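Long-range contacts in cruciferin (Brassica napus, PDB 3KGL), which probably serves as a nutrient reservoir of the seed, as an 11S storage globulin with two cupin domains: residues S41-V46 / V176-L181; W31-P36 / D189-P194; S62-S67 / S183-L188; A342-V347 / A404-N409. All coordinates share one frame; numbering follows the deposited sequence.

The four contacts illustrate how chemistry follows position in a two-domain cupin protein. Contact 1 is core: regular backbone pairing of strands 43-50 and 173-180, with apolar groups facing the other cupin domain. Contacts 2 and 3 both use the loop that follows strand 173-180, and are buried with a neighbouring subunit close by; in contact 2 a histidine-asparagine bond and a CH-pi contact replace the ladder, in contact 3 packing and one weak hydrogen bond. Contact 3 also leads into strand 65-71, which flanks 173-180 in the same sheet. Contact 4 lies in the second cupin domain and is partly buried; there an asparagine amide hydrogen-bonds the backbone of the facing segment, beside another subunit.

Contact 1 (S41-V46 / V176-L181); sequences SGVSFV and VSVLDL
Phe45 and Val178 sit opposite each other in a non-hydrogen-bonded pair, at the middle of a ladder whose strands run antiparallel, 4.7 Å between axes. Around them the packing is close. With CG anti to the backbone N (chi1 -160°), the Phe45 ring leans over the partner strand, so that Ser177 O lies under one face, offset toward the rim, 3.4 Å from CD1. The CG2 branch of Val178, also anti to its own N, reaches back to Val43 CB at 3.8 Å. This face of Val43, Phe45 and Val178 is covered by Val347 and Phe400 of the second cupin domain, and Tyr349 meets the Phe45 ring.

On the other face, Val46 CG1 rests on Ser177 CB at 3.5 Å, and the Ser177 hydroxyl is bonded to that of Ser67 on the next strand. A glycerol, probably from the crystallisation liquor, lies near the Val46 side chain.

Ser44 and Leu179 make the straightest backbone bonds, Leu179 N to Ser44 O being 3.0 Å at 177°; Val46 and Ser177 are also doubly bonded. Before Val43 the ladder ends: Leu181 N still reaches Gly42 O at 3.1 Å, but this bond is the most bent, at 136°. Gly42, with positive phi, closes helix 36-41 in a Schellman motif, and Leu181 CD2 packs on Ser44 CB. This looser end, where strand gives way to helix terminus, is buried too. Such a helix-to-strand junction feeding an antiparallel ladder belongs here to the jelly-roll sheet of the N-terminal cupin barrel.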
loop_
_atom_site.group_PDB
_atom_site.type_symbol
_atom_site.label_atom_id
_atom_site.label_comp_id
_atom_site.label_asym_id
_atom_site.label_seq_id
_atom_site.Cartn_x
_atom_site.Cartn_y
_atom_site.Cartn_z
ATOM N N SER A 41 -12.956 -8.654 0.204
ATOM C CA SER A 41 -11.781 -9.328 0.749
ATOM C C SER A 41 -10.523 -9.049 -0.060
ATOM O O SER A 41 -9.418 -9.347 0.374
ATOM C CB SER A 41 -12.026 -10.835 0.850
ATOM O OG SER A 41 -12.582 -11.164 2.113
ATOM N N GLY A 42 -10.700 -8.480 -1.243
ATOM C CA GLY A 42 -9.585 -8.134 -2.096
ATOM C C GLY A 42 -8.764 -9.306 -2.596
ATOM O O GLY A 42 -7.550 -9.185 -2.753
ATOM N N VAL A 43 -9.415 -10.437 -2.863
ATOM C CA VAL A 43 -8.713 -11.599 -3.409
ATOM C C VAL A 43 -9.525 -12.357 -4.454
ATOM O O VAL A 43 -10.732 -12.184 -4.567
ATOM C CB VAL A 43 -8.308 -12.604 -2.308
ATOM C CG1 VAL A 43 -7.378 -11.950 -1.296
ATOM C CG2 VAL A 43 -9.546 -13.186 -1.635
ATOM N N SER A 44 -8.836 -13.195 -5.219
ATOM C CA SER A 44 -9.485 -14.178 -6.067
ATOM C C SER A 44 -9.063 -15.555 -5.564
ATOM O O SER A 44 -8.163 -15.682 -4.723
ATOM C CB SER A 44 -9.059 -13.992 -7.520
ATOM O OG SER A 44 -9.676 -14.931 -8.379
ATOM N N PHE A 45 -9.715 -16.589 -6.076
ATOM C CA PHE A 45 -9.447 -17.952 -5.635
ATOM C C PHE A 45 -9.510 -18.847 -6.872
ATOM O O PHE A 45 -10.171 -18.502 -7.846
ATOM C CB PHE A 45 -10.486 -18.360 -4.590
ATOM C CG PHE A 45 -10.072 -19.509 -3.713
ATOM C CD1 PHE A 45 -9.280 -19.300 -2.602
ATOM C CD2 PHE A 45 -10.513 -20.799 -3.976
ATOM C CE1 PHE A 45 -8.909 -20.359 -1.793
ATOM C CE2 PHE A 45 -10.142 -21.861 -3.153
ATOM C CZ PHE A 45 -9.346 -21.636 -2.070
ATOM N N VAL A 46 -8.795 -19.966 -6.854
ATOM C CA VAL A 46 -8.761 -20.867 -8.002
ATOM C C VAL A 46 -8.454 -22.262 -7.527
ATOM O O VAL A 46 -7.809 -22.440 -6.502
ATOM C CB VAL A 46 -7.687 -20.460 -9.035
ATOM C CG1 VAL A 46 -6.335 -20.370 -8.372
ATOM C CG2 VAL A 46 -7.645 -21.450 -10.193
ATOM N N VAL A 176 -5.504 -25.934 -4.393
ATOM C CA VAL A 176 -6.370 -24.787 -4.193
ATOM C C VAL A 176 -5.493 -23.564 -3.853
ATOM O O VAL A 176 -4.524 -23.696 -3.102
ATOM C CB VAL A 176 -7.392 -25.123 -3.101
ATOM C CG1 VAL A 176 -7.440 -24.060 -2.021
ATOM C CG2 VAL A 176 -8.758 -25.374 -3.734
ATOM N N SER A 177 -5.803 -22.396 -4.434
ATOM C CA SER A 177 -4.903 -21.225 -4.391
ATOM C C SER A 177 -5.620 -19.897 -4.151
ATOM O O SER A 177 -6.639 -19.623 -4.780
ATOM C CB SER A 177 -4.119 -21.078 -5.708
ATOM O OG SER A 177 -3.160 -22.101 -5.907
ATOM N N VAL A 178 -5.072 -19.058 -3.270
ATOM C CA VAL A 178 -5.543 -17.677 -3.166
ATOM C C VAL A 178 -4.595 -16.747 -3.919
ATOM O O VAL A 178 -3.384 -16.942 -3.908
ATOM C CB VAL A 178 -5.684 -17.186 -1.699
ATOM C CG1 VAL A 178 -4.339 -17.055 -1.055
ATOM C CG2 VAL A 178 -6.410 -15.836 -1.647
ATOM N N LEU A 179 -5.153 -15.746 -4.591
ATOM C CA LEU A 179 -4.345 -14.714 -5.217
ATOM C C LEU A 179 -4.684 -13.387 -4.548
ATOM O O LEU A 179 -5.853 -13.008 -4.491
ATOM C CB LEU A 179 -4.615 -14.667 -6.718
ATOM C CG LEU A 179 -4.460 -16.000 -7.457
ATOM C CD1 LEU A 179 -5.176 -15.956 -8.780
ATOM C CD2 LEU A 179 -3.011 -16.377 -7.679
ATOM N N ASP A 180 -3.664 -12.698 -4.034
ATOM C CA ASP A 180 -3.834 -11.447 -3.273
ATOM C C ASP A 180 -3.853 -10.243 -4.206
ATOM O O ASP A 180 -2.809 -9.774 -4.640
ATOM C CB ASP A 180 -2.709 -11.300 -2.236
ATOM C CG ASP A 180 -2.939 -10.147 -1.264
ATOM O OD1 ASP A 180 -3.904 -9.380 -1.466
ATOM O OD2 ASP A 180 -2.139 -10.008 -0.301
ATOM N N LEU A 181 -5.049 -9.756 -4.513
ATOM C CA LEU A 181 -5.229 -8.729 -5.529
ATOM C C LEU A 181 -4.977 -7.337 -4.982
ATOM O O LEU A 181 -4.401 -6.489 -5.661
ATOM C CB LEU A 181 -6.633 -8.812 -6.124
ATOM C CG LEU A 181 -6.768 -9.689 -7.374
ATOM C CD1 LEU A 181 -5.702 -10.779 -7.423
ATOM C CD2 LEU A 181 -8.160 -10.282 -7.489
#

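Contact 2 (W31-P36 / D189-P194); sequences WDHHAP and DRNPRP
The imidazole of His33 meets the Asn191 amide with the two planes nearly perpendicular, 88° apart. His33 NE2 donates to Asn191 OD1 at 3.2 Å; the oxygen lies at the ring edge, close to the ring plane, whereas the donor stands tilted from the amide plane. On one face of the same ring sits Pro192: its CD comes tip to tip with the imidazole and rests 3.5 Å from the ring centroid, a CH-pi contact displaced toward the rim. A chi1 of 45° puts His33 CG between the backbone N and the carbonyl carbon, on the side of the other loop.

Both segments are loops of the N-terminal cupin domain. Segment 31-36 joins strand 26-30 to helix 36-41 through a type I turn, and Asp32 OD1 accepts from His34 N at 3.1 Å, an Asx turn. The other loop runs on toward strand 194-196.

His34 is turned so that His33 CD2 lies over the centre of its ring, 3.9 Å above the plane. Within 189-194, Arg193 NH2 forms a salt bridge with Asp189 OD2 at 2.6 Å, in the guanidinium plane and using the anti lone pair of the carboxylate. The second subunit continues this network: its Asp362 pairs with Arg193 NH1, and its Asn5 OD1 accepts from Asn191 ND2.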
loop_
_atom_site.group_PDB
_atom_site.type_symbol
_atom_site.label_atom_id
_atom_site.label_comp_id
_atom_site.label_asym_id
_atom_site.label_seq_id
_atom_site.Cartn_x
_atom_site.Cartn_y
_atom_site.Cartn_z
ATOM N N TRP A 31 -12.760 -18.788 -9.448
ATOM C CA TRP A 31 -13.795 -18.036 -8.736
ATOM C C TRP A 31 -13.937 -16.622 -9.260
ATOM O O TRP A 31 -13.007 -16.064 -9.834
ATOM C CB TRP A 31 -13.480 -17.974 -7.250
ATOM C CG TRP A 31 -14.130 -19.052 -6.443
ATOM C CD1 TRP A 31 -15.299 -18.957 -5.764
ATOM C CD2 TRP A 31 -13.650 -20.385 -6.223
ATOM N NE1 TRP A 31 -15.584 -20.140 -5.134
ATOM C CE2 TRP A 31 -14.589 -21.035 -5.403
ATOM C CE3 TRP A 31 -12.524 -21.092 -6.642
ATOM C CZ2 TRP A 31 -14.440 -22.346 -4.994
ATOM C CZ3 TRP A 31 -12.378 -22.402 -6.235
ATOM C CH2 TRP A 31 -13.327 -23.014 -5.417
ATOM N N ASP A 32 -15.105 -16.033 -9.042
ATOM C CA ASP A 32 -15.354 -14.683 -9.513
ATOM C C ASP A 32 -14.964 -13.602 -8.491
ATOM O O ASP A 32 -15.548 -13.502 -7.405
ATOM C CB ASP A 32 -16.816 -14.525 -9.890
ATOM C CG ASP A 32 -17.074 -13.250 -10.643
ATOM O OD1 ASP A 32 -16.095 -12.640 -11.130
ATOM O OD2 ASP A 32 -18.249 -12.860 -10.756
ATOM N N HIS A 33 -13.988 -12.776 -8.849
ATOM C CA HIS A 33 -13.530 -11.739 -7.937
ATOM C C HIS A 33 -14.394 -10.487 -8.031
ATOM O O HIS A 33 -14.238 -9.573 -7.223
ATOM C CB HIS A 33 -12.061 -11.409 -8.201
ATOM C CG HIS A 33 -11.737 -11.252 -9.650
ATOM N ND1 HIS A 33 -11.500 -12.329 -10.479
ATOM C CD2 HIS A 33 -11.621 -10.145 -10.422
ATOM C CE1 HIS A 33 -11.248 -11.887 -11.701
ATOM N NE2 HIS A 33 -11.316 -10.567 -11.695
ATOM N N HIS A 34 -15.291 -10.449 -9.019
ATOM C CA HIS A 34 -16.258 -9.355 -9.169
ATOM C C HIS A 34 -17.487 -9.555 -8.281
ATOM O O HIS A 34 -18.375 -8.706 -8.232
ATOM C CB HIS A 34 -16.738 -9.220 -10.614
ATOM C CG HIS A 34 -15.648 -8.951 -11.597
ATOM N ND1 HIS A 34 -15.326 -9.835 -12.603
ATOM C CD2 HIS A 34 -14.817 -7.892 -11.743
ATOM C CE1 HIS A 34 -14.340 -9.333 -13.325
ATOM N NE2 HIS A 34 -14.012 -8.156 -12.824
ATOM N N ALA A 35 -17.562 -10.697 -7.616
ATOM C CA ALA A 35 -18.596 -10.898 -6.625
ATOM C C ALA A 35 -18.374 -9.870 -5.516
ATOM O O ALA A 35 -17.252 -9.713 -5.030
ATOM C CB ALA A 35 -18.528 -12.315 -6.069
ATOM N N PRO A 36 -19.436 -9.150 -5.120
ATOM C CA PRO A 36 -19.281 -8.168 -4.041
ATOM C C PRO A 36 -18.530 -8.759 -2.862
ATOM O O PRO A 36 -17.570 -8.176 -2.400
ATOM C CB PRO A 36 -20.717 -7.856 -3.668
ATOM C CG PRO A 36 -21.439 -7.984 -4.986
ATOM C CD PRO A 36 -20.805 -9.162 -5.661
ATOM N N ASP A 189 -3.493 -4.957 -11.378
ATOM C CA ASP A 189 -4.943 -4.826 -11.532
ATOM C C ASP A 189 -5.775 -5.564 -10.534
ATOM O O ASP A 189 -5.313 -6.501 -9.895
ATOM C CB ASP A 189 -5.339 -5.441 -12.861
ATOM C CG ASP A 189 -5.811 -4.438 -13.806
ATOM O OD1 ASP A 189 -5.842 -3.256 -13.405
ATOM O OD2 ASP A 189 -6.147 -4.828 -14.929
ATOM N N ARG A 190 -7.050 -5.206 -10.488
ATOM C CA ARG A 190 -8.004 -5.930 -9.656
ATOM C C ARG A 190 -8.397 -7.321 -10.191
ATOM O O ARG A 190 -9.325 -7.927 -9.678
ATOM C CB ARG A 190 -9.247 -5.085 -9.433
ATOM C CG ARG A 190 -9.902 -5.332 -8.103
ATOM C CD ARG A 190 -9.066 -4.776 -6.969
ATOM N NE ARG A 190 -9.810 -4.842 -5.713
ATOM C CZ ARG A 190 -9.375 -4.341 -4.566
ATOM N NH1 ARG A 190 -8.191 -3.731 -4.523
ATOM N NH2 ARG A 190 -10.124 -4.451 -3.473
ATOM N N ASN A 191 -7.699 -7.817 -11.206
ATOM C CA ASN A 191 -7.851 -9.204 -11.664
ATOM C C ASN A 191 -6.620 -10.067 -11.376
ATOM O O ASN A 191 -5.504 -9.548 -11.231
ATOM C CB ASN A 191 -8.154 -9.300 -13.165
ATOM C CG ASN A 191 -9.085 -8.231 -13.647
ATOM O OD1 ASN A 191 -10.291 -8.460 -13.831
ATOM N ND2 ASN A 191 -8.538 -7.049 -13.869
ATOM N N PRO A 192 -6.823 -11.393 -11.287
ATOM C CA PRO A 192 -5.698 -12.316 -11.199
ATOM C C PRO A 192 -5.165 -12.482 -12.600
ATOM O O PRO A 192 -5.944 -12.558 -13.529
ATOM C CB PRO A 192 -6.363 -13.611 -10.735
ATOM C CG PRO A 192 -7.717 -13.515 -11.254
ATOM C CD PRO A 192 -8.095 -12.095 -11.065
ATOM N N ARG A 193 -3.854 -12.498 -12.770
ATOM C CA ARG A 193 -3.323 -12.612 -14.112
ATOM C C ARG A 193 -2.257 -13.670 -14.213
ATOM O O ARG A 193 -1.128 -13.474 -13.775
ATOM C CB ARG A 193 -2.811 -11.276 -14.620
ATOM C CG ARG A 193 -3.907 -10.267 -14.804
ATOM C CD ARG A 193 -3.478 -9.199 -15.761
ATOM N NE ARG A 193 -4.387 -8.062 -15.764
ATOM C CZ ARG A 193 -5.216 -7.783 -16.756
ATOM N NH1 ARG A 193 -5.266 -8.558 -17.825
ATOM N NH2 ARG A 193 -5.999 -6.727 -16.680
ATOM N N PRO A 194 -2.628 -14.812 -14.790
ATOM C CA PRO A 194 -1.679 -15.874 -15.083
ATOM C C PRO A 194 -0.846 -15.421 -16.262
ATOM O O PRO A 194 -1.371 -14.816 -17.205
ATOM C CB PRO A 194 -2.574 -17.039 -15.516
ATOM C CG PRO A 194 -3.981 -16.586 -15.306
ATOM C CD PRO A 194 -3.966 -15.108 -15.313
#

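Contact 3 (S62-S67 / S183-L188); sequences STAKLS and SHQNQL
The amide of Asn186 is the flat group on which this contact turns, and Thr63 lies on one face of it. Thr63 CG2 stands over the amide carbon, 3.4 Å from Asn186 CG. Ser62 OG approaches from that same side and makes a weak hydrogen bond of 3.3 Å to Asn186 OD1. From the opposite face Leu188 N donates to the same oxygen at 3.1 Å, closing an Asx turn. At the nitrogen edge, near the amide plane, ND2 is bonded to the carbonyls of Leu181 and Asp189. Asn186 CG, anti to the backbone N (chi1 176°), lies alongside the Thr63 side chain, and a CA-H...O contact from Asn186 CA to Ser62 O brings the backbones of the two segments together.

A second amide, that of Gln185, lays NE2 against Ala64 CB at 3.5 Å while donating in its own plane to Ser183 OG at 2.9 Å. That hydroxyl also accepts from Gln185 N, an ST turn within the type I turn 183-186.

In the N-terminal cupin domain this loop follows strand 173-180 and packs where the chain enters strand 65-71, which lies between strands 173-180 and 153-157; Gln382 of the second subunit packs against Ser62 and Asn186.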
loop_
_atom_site.group_PDB
_atom_site.type_symbol
_atom_site.label_atom_id
_atom_site.label_comp_id
_atom_site.label_asym_id
_atom_site.label_seq_id
_atom_site.Cartn_x
_atom_site.Cartn_y
_atom_site.Cartn_z
ATOM N N SER A 62 1.101 -12.040 -11.128
ATOM C CA SER A 62 1.432 -10.650 -10.817
ATOM C C SER A 62 1.136 -10.317 -9.348
ATOM O O SER A 62 1.337 -9.188 -8.895
ATOM C CB SER A 62 0.665 -9.706 -11.748
ATOM O OG SER A 62 -0.743 -9.859 -11.601
ATOM N N THR A 63 0.655 -11.314 -8.613
ATOM C CA THR A 63 0.304 -11.142 -7.215
ATOM C C THR A 63 0.864 -12.291 -6.407
ATOM O O THR A 63 1.259 -13.316 -6.958
ATOM C CB THR A 63 -1.197 -11.209 -7.027
ATOM O OG1 THR A 63 -1.635 -12.550 -7.290
ATOM C CG2 THR A 63 -1.894 -10.244 -7.962
ATOM N N ALA A 64 0.880 -12.125 -5.093
ATOM C CA ALA A 64 1.253 -13.213 -4.206
ATOM C C ALA A 64 0.320 -14.415 -4.400
ATOM O O ALA A 64 -0.826 -14.279 -4.807
ATOM C CB ALA A 64 1.211 -12.740 -2.781
ATOM N N LYS A 65 0.827 -15.598 -4.108
ATOM C CA LYS A 65 0.081 -16.818 -4.321
ATOM C C LYS A 65 0.350 -17.689 -3.120
ATOM O O LYS A 65 1.498 -17.888 -2.730
ATOM C CB LYS A 65 0.583 -17.519 -5.590
ATOM C CG LYS A 65 -0.437 -18.417 -6.275
ATOM C CD LYS A 65 0.086 -18.997 -7.598
ATOM C CE LYS A 65 0.630 -20.417 -7.433
ATOM N NZ LYS A 65 0.195 -21.359 -8.531
ATOM N N LEU A 66 -0.708 -18.187 -2.509
ATOM C CA LEU A 66 -0.558 -19.137 -1.420
ATOM C C LEU A 66 -1.399 -20.349 -1.789
ATOM O O LEU A 66 -2.616 -20.252 -1.921
ATOM C CB LEU A 66 -1.017 -18.521 -0.098
ATOM C CG LEU A 66 -0.167 -18.785 1.148
ATOM C CD1 LEU A 66 -0.902 -18.343 2.410
ATOM C CD2 LEU A 66 0.224 -20.244 1.248
ATOM N N SER A 67 -0.743 -21.483 -1.998
ATOM C CA SER A 67 -1.428 -22.666 -2.503
ATOM C C SER A 67 -1.584 -23.691 -1.391
ATOM O O SER A 67 -0.772 -23.730 -0.469
ATOM C CB SER A 67 -0.657 -23.285 -3.683
ATOM O OG SER A 67 -0.428 -22.363 -4.747
ATOM N N SER A 183 -3.026 -6.523 -2.414
ATOM C CA SER A 183 -1.632 -6.353 -1.979
ATOM C C SER A 183 -0.826 -5.351 -2.807
ATOM O O SER A 183 -1.008 -5.217 -4.021
ATOM C CB SER A 183 -0.908 -7.701 -1.928
ATOM O OG SER A 183 0.464 -7.550 -1.611
ATOM N N HIS A 184 0.071 -4.635 -2.141
ATOM C CA HIS A 184 0.869 -3.651 -2.845
ATOM C C HIS A 184 1.731 -4.324 -3.915
ATOM O O HIS A 184 2.077 -3.699 -4.907
ATOM C CB HIS A 184 1.675 -2.758 -1.879
ATOM C CG HIS A 184 2.731 -3.475 -1.086
ATOM N ND1 HIS A 184 4.043 -3.572 -1.503
ATOM C CD2 HIS A 184 2.679 -4.088 0.122
ATOM C CE1 HIS A 184 4.746 -4.235 -0.601
ATOM N NE2 HIS A 184 3.944 -4.557 0.396
ATOM N N GLN A 185 2.033 -5.610 -3.741
ATOM C CA GLN A 185 2.912 -6.327 -4.676
ATOM C C GLN A 185 2.353 -6.536 -6.086
ATOM O O GLN A 185 3.109 -6.724 -7.041
ATOM C CB GLN A 185 3.288 -7.681 -4.105
ATOM C CG GLN A 185 3.232 -7.692 -2.628
ATOM C CD GLN A 185 3.452 -9.057 -2.111
ATOM O OE1 GLN A 185 4.548 -9.610 -2.255
ATOM N NE2 GLN A 185 2.402 -9.646 -1.522
ATOM N N ASN A 186 1.035 -6.544 -6.210
ATOM C CA ASN A 186 0.408 -6.572 -7.512
ATOM C C ASN A 186 0.504 -5.175 -8.092
ATOM O O ASN A 186 -0.124 -4.246 -7.597
ATOM C CB ASN A 186 -1.053 -6.986 -7.357
ATOM C CG ASN A 186 -1.820 -6.958 -8.662
ATOM O OD1 ASN A 186 -1.274 -7.170 -9.738
ATOM N ND2 ASN A 186 -3.096 -6.709 -8.563
ATOM N N GLN A 187 1.307 -5.023 -9.134
ATOM C CA GLN A 187 1.566 -3.716 -9.711
ATOM C C GLN A 187 0.532 -3.460 -10.775
ATOM O O GLN A 187 0.480 -2.391 -11.382
ATOM C CB GLN A 187 2.957 -3.691 -10.339
ATOM C CG GLN A 187 3.741 -2.424 -10.042
ATOM C CD GLN A 187 4.115 -2.308 -8.584
ATOM O OE1 GLN A 187 3.427 -2.830 -7.723
ATOM N NE2 GLN A 187 5.216 -1.639 -8.303
ATOM N N LEU A 188 -0.307 -4.456 -10.997
ATOM C CA LEU A 188 -1.245 -4.389 -12.098
ATOM C C LEU A 188 -2.650 -3.975 -11.682
ATOM O O LEU A 188 -2.946 -2.789 -11.612
ATOM C CB LEU A 188 -1.244 -5.707 -12.892
ATOM C CG LEU A 188 -0.267 -5.838 -14.067
ATOM C CD1 LEU A 188 1.046 -5.176 -13.785
ATOM C CD2 LEU A 188 -0.061 -7.299 -14.455
#

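Contact 4 (A342-V347 / A404-N409); sequences ANANAV and ANAQIN
Asn343 faces the backbone of residues 405 to 407 in the C-terminal cupin domain, where the loop between strands 334-341 and 346-352 meets the chain entering strand 408-410. The arrangement shows how a side-chain amide can stand in for a strand's backbone where regular pairing is absent.

Three hydrogen bonds cross the contact. Asn343 OD1 accepts from Gln407 N at 3.0 Å, nearly straight at 172°. Its ND2 donates to Asn405 O at 3.2 Å, with the donor in the carbonyl plane. The two ends of one amide thus satisfy an N-H and a C=O two residues apart, gripping the chain at both and limiting rotation of the amide. A chi1 of 59° sets CG between the backbone N and the carbonyl carbon, from where the amide reaches across. The third bond is purely backbone: Ala342 N to Gln407 O, 2.9 Å and 177°, so Gln407 is held by both its N and its O.

A different set of polar partners reaches outward. Asn345 ND2 donates to Gln187 O of the third subunit, and Asn345 OD1 accepts from Gln382 N of its own chain.

Apolar contact is slight: Ala344 CB stands 4.4 Å from Ala406 CB, methyl to methyl. At the other end the Ala342 methyl makes van der Waals contacts, its CB 4.0 Å from the methylene carbon Gln407 CB and 3.8 Å from Asn409 ND2.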
loop_
_atom_site.group_PDB
_atom_site.type_symbol
_atom_site.label_atom_id
_atom_site.label_comp_id
_atom_site.label_asym_id
_atom_site.label_seq_id
_atom_site.Cartn_x
_atom_site.Cartn_y
_atom_site.Cartn_z
ATOM N N ALA A 342 -8.569 -9.464 13.498
ATOM C CA ALA A 342 -8.279 -8.090 13.887
ATOM C C ALA A 342 -7.633 -7.287 12.774
ATOM O O ALA A 342 -7.786 -6.063 12.724
ATOM C CB ALA A 342 -7.406 -8.072 15.106
ATOM N N ASN A 343 -6.921 -7.972 11.878
ATOM C CA ASN A 343 -6.077 -7.290 10.889
ATOM C C ASN A 343 -5.999 -7.962 9.528
ATOM O O ASN A 343 -5.129 -7.632 8.720
ATOM C CB ASN A 343 -4.657 -7.088 11.432
ATOM C CG ASN A 343 -3.957 -8.410 11.803
ATOM O OD1 ASN A 343 -4.595 -9.441 12.045
ATOM N ND2 ASN A 343 -2.627 -8.366 11.860
ATOM N N ALA A 344 -6.907 -8.895 9.267
ATOM C CA ALA A 344 -6.886 -9.613 7.998
ATOM C C ALA A 344 -8.267 -9.897 7.433
ATOM O O ALA A 344 -9.260 -10.018 8.154
ATOM C CB ALA A 344 -6.117 -10.908 8.143
ATOM N N ASN A 345 -8.320 -10.008 6.117
ATOM C CA ASN A 345 -9.495 -10.554 5.480
ATOM C C ASN A 345 -9.259 -12.030 5.298
ATOM O O ASN A 345 -8.155 -12.442 4.971
ATOM C CB ASN A 345 -9.731 -9.877 4.147
ATOM C CG ASN A 345 -10.241 -8.481 4.311
ATOM O OD1 ASN A 345 -10.560 -8.055 5.428
ATOM N ND2 ASN A 345 -10.322 -7.749 3.209
ATOM N N ALA A 346 -10.285 -12.831 5.541
ATOM C CA ALA A 346 -10.149 -14.272 5.414
ATOM C C ALA A 346 -10.886 -14.771 4.188
ATOM O O ALA A 346 -11.753 -14.087 3.643
ATOM C CB ALA A 346 -10.671 -14.964 6.663
ATOM N N VAL A 347 -10.513 -15.964 3.749
ATOM C CA VAL A 347 -11.237 -16.677 2.711
ATOM C C VAL A 347 -11.198 -18.159 3.095
ATOM O O VAL A 347 -10.130 -18.725 3.314
ATOM C CB VAL A 347 -10.662 -16.363 1.312
ATOM C CG1 VAL A 347 -10.373 -17.627 0.502
ATOM C CG2 VAL A 347 -11.573 -15.374 0.579
ATOM N N ALA A 404 0.444 -11.248 6.783
ATOM C CA ALA A 404 1.537 -12.176 7.054
ATOM C C ALA A 404 1.367 -12.870 8.412
ATOM O O ALA A 404 1.588 -14.080 8.532
ATOM C CB ALA A 404 2.876 -11.461 6.976
ATOM N N ASN A 405 0.980 -12.096 9.428
ATOM C CA ASN A 405 0.640 -12.642 10.744
ATOM C C ASN A 405 -0.764 -12.221 11.210
ATOM O O ASN A 405 -0.994 -11.059 11.541
ATOM C CB ASN A 405 1.698 -12.255 11.784
ATOM C CG ASN A 405 1.402 -12.836 13.167
ATOM O OD1 ASN A 405 0.321 -12.633 13.724
ATOM N ND2 ASN A 405 2.368 -13.557 13.724
ATOM N N ALA A 406 -1.700 -13.166 11.243
ATOM C CA ALA A 406 -3.087 -12.838 11.577
ATOM C C ALA A 406 -3.383 -12.922 13.072
ATOM O O ALA A 406 -2.979 -13.869 13.737
ATOM C CB ALA A 406 -4.037 -13.728 10.812
ATOM N N GLN A 407 -4.093 -11.926 13.587
ATOM C CA GLN A 407 -4.557 -11.943 14.970
ATOM C C GLN A 407 -6.043 -12.320 15.070
ATOM O O GLN A 407 -6.914 -11.552 14.666
ATOM C CB GLN A 407 -4.333 -10.572 15.623
ATOM C CG GLN A 407 -4.345 -10.575 17.157
ATOM C CD GLN A 407 -2.999 -10.968 17.774
ATOM O OE1 GLN A 407 -1.961 -10.928 17.111
ATOM N NE2 GLN A 407 -3.017 -11.340 19.055
ATOM N N ILE A 408 -6.337 -13.494 15.614
ATOM C CA ILE A 408 -7.720 -13.863 15.903
ATOM C C ILE A 408 -8.135 -13.346 17.296
ATOM O O ILE A 408 -7.368 -13.425 18.253
ATOM C CB ILE A 408 -7.921 -15.395 15.834
ATOM C CG1 ILE A 408 -7.070 -16.001 14.727
ATOM C CG2 ILE A 408 -9.378 -15.753 15.594
ATOM C CD1 ILE A 408 -7.516 -17.382 14.311
ATOM N N ASN A 409 -9.340 -12.791 17.388
ATOM C CA ASN A 409 -9.931 -12.358 18.650
ATOM C C ASN A 409 -11.213 -13.131 18.920
ATOM O O ASN A 409 -12.112 -13.153 18.093
ATOM C CB ASN A 409 -10.222 -10.857 18.617
ATOM C CG ASN A 409 -8.960 -10.013 18.802
ATOM O OD1 ASN A 409 -7.934 -10.517 19.256
ATOM N ND2 ASN A 409 -9.035 -8.727 18.452
#